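Local coordinates for PcaV transcriptional regulator (Streptomyces coelicolor, PDB 4FHT), which regulates transcription as a MarR-family protein, probably by binding DNA, and binds 3,4-dihydroxybenzoate, its natural ligand, at the interface of chains A and B. Residues are numbered along the deposited sequence; one frame, centred on the assembly and turned at random. Chains: chain A/B, PcaV transcriptional regulator.

The interface of chains A and B. Residues chain A 41, 45, 48-49, 106; chain B 5-7, 9.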
loop_
_atom_site.group_PDB
_atom_site.type_symbol
_atom_site.label_atom_id
_atom_site.label_comp_id
_atom_site.label_asym_id
_atom_site.label_seq_id
_atom_site.Cartn_x
_atom_site.Cartn_y
_atom_site.Cartn_z
ATOM N N TYR A 41 -13.223 2.185 -7.685
ATOM C CA TYR A 41 -13.084 1.858 -9.099
ATOM C C TYR A 41 -13.048 0.350 -9.303
ATOM O O TYR A 41 -13.637 -0.168 -10.248
ATOM C CB TYR A 41 -11.829 2.486 -9.716
ATOM C CG TYR A 41 -11.628 2.054 -11.156
ATOM C CD1 TYR A 41 -12.325 2.671 -12.190
ATOM C CD2 TYR A 41 -10.770 1.008 -11.478
ATOM C CE1 TYR A 41 -12.163 2.271 -13.505
ATOM C CE2 TYR A 41 -10.602 0.598 -12.792
ATOM C CZ TYR A 41 -11.299 1.236 -13.800
ATOM O OH TYR A 41 -11.136 0.838 -15.104
ATOM N N ASN A 45 -15.539 -1.661 -11.676
ATOM C CA ASN A 45 -15.046 -2.503 -12.762
ATOM C C ASN A 45 -15.587 -3.929 -12.695
ATOM O O ASN A 45 -15.965 -4.504 -13.716
ATOM C CB ASN A 45 -13.514 -2.511 -12.784
ATOM C CG ASN A 45 -12.954 -3.140 -14.047
ATOM O OD1 ASN A 45 -13.039 -2.561 -15.129
ATOM N ND2 ASN A 45 -12.369 -4.325 -13.913
ATOM N N VAL A 48 -19.014 -3.968 -14.033
ATOM C CA VAL A 48 -19.065 -3.825 -15.484
ATOM C C VAL A 48 -18.841 -5.194 -16.109
ATOM O O VAL A 48 -19.560 -5.600 -17.022
ATOM C CB VAL A 48 -17.998 -2.839 -16.008
ATOM C CG1 VAL A 48 -17.878 -2.931 -17.522
ATOM C CG2 VAL A 48 -18.333 -1.419 -15.592
ATOM N N ALA A 49 -17.844 -5.908 -15.592
ATOM C CA ALA A 49 -17.516 -7.246 -16.071
ATOM C C ALA A 49 -18.645 -8.238 -15.807
ATOM O O ALA A 49 -18.978 -9.052 -16.668
ATOM C CB ALA A 49 -16.222 -7.735 -15.430
ATOM N N HIS A 106 -17.111 5.072 -14.460
ATOM C CA HIS A 106 -16.142 4.018 -14.750
ATOM C C HIS A 106 -15.400 4.264 -16.065
ATOM O O HIS A 106 -14.188 4.052 -16.152
ATOM C CB HIS A 106 -16.834 2.655 -14.796
ATOM C CG HIS A 106 -15.936 1.535 -15.226
ATOM N ND1 HIS A 106 -15.800 1.155 -16.543
ATOM C CD2 HIS A 106 -15.133 0.711 -14.511
ATOM C CE1 HIS A 106 -14.952 0.145 -16.623
ATOM N NE2 HIS A 106 -14.532 -0.143 -15.403
ATOM N N ALA B 5 -17.053 -1.944 -21.240
ATOM C CA ALA B 5 -15.764 -2.621 -21.352
ATOM C C ALA B 5 -14.971 -2.570 -20.047
ATOM O O ALA B 5 -14.447 -1.522 -19.667
ATOM C CB ALA B 5 -14.950 -2.029 -22.495
ATOM N N ALA B 6 -14.885 -3.710 -19.367
ATOM C CA ALA B 6 -14.132 -3.809 -18.121
ATOM C C ALA B 6 -12.651 -4.043 -18.394
ATOM O O ALA B 6 -12.283 -4.617 -19.420
ATOM C CB ALA B 6 -14.692 -4.922 -17.251
ATOM N N VAL B 7 -11.804 -3.595 -17.473
ATOM C CA VAL B 7 -10.364 -3.780 -17.613
ATOM C C VAL B 7 -9.881 -4.971 -16.792
ATOM O O VAL B 7 -10.576 -5.440 -15.891
ATOM C CB VAL B 7 -9.582 -2.530 -17.171
ATOM C CG1 VAL B 7 -9.920 -1.346 -18.064
ATOM C CG2 VAL B 7 -9.869 -2.211 -15.709
ATOM N N LEU B 9 -7.674 -6.045 -14.011
ATOM C CA LEU B 9 -6.983 -5.460 -12.864
ATOM C C LEU B 9 -5.603 -6.070 -12.627
ATOM O O LEU B 9 -4.740 -5.449 -12.007
ATOM C CB LEU B 9 -7.841 -5.583 -11.600
ATOM C CG LEU B 9 -9.174 -4.827 -11.612
ATOM C CD1 LEU B 9 -9.819 -4.846 -10.231
ATOM C CD2 LEU B 9 -8.981 -3.396 -12.100
#
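Two N-H groups grip OD1, the side-chain carbonyl oxygen of A:Asn45, one from each chain. The backbone N of B:Val7 donates to OD1 at 2.8 Å, nearly straight (168° at the hydrogen), while the imidazole NE2 of A:His106 donates at 2.9 Å from OD1. Both donors lie in the carbonyl plane on lone pairs, with C=O...donor angles near 120°, so the two lone-pair directions are used by different partners. The other branch of the amide, ND2, donates to the backbone O of B:Val7 at 2.9 Å, reaching it from above that carbonyl's plane. A:Asn45 thus reads both backbone polar groups of one residue, as a neighbouring strand would, and its CG, anti to its own N (chi1 -169°), points the amide at the partner chain. The pair of bonds to B:Val7 settles which amide branch is oxygen; donation from A:His106 agrees and probably helps hold that rotation. The imidazole also brings its CE1 edge to B:Ala5 O (3.5 Å), and A:Val48 CG2 sits 3.7 Å above its centre. Around this core, B:Val7 CG2 reaches the phenol OH of A:Tyr41 at 3.4 Å, and B:Ala6 CB meets A:Ala49 CB at 3.7 Å. An alanine at A:Asn45 would remove both bonds to B:Val7 and the acceptor of A:His106 NE2, and would probably loosen chain B's N-terminal segment and the ring. The patch fastens that extended segment onto helices 38-49 and 100-121 and, repeated by the two-fold, is likely to help hold the dimer together.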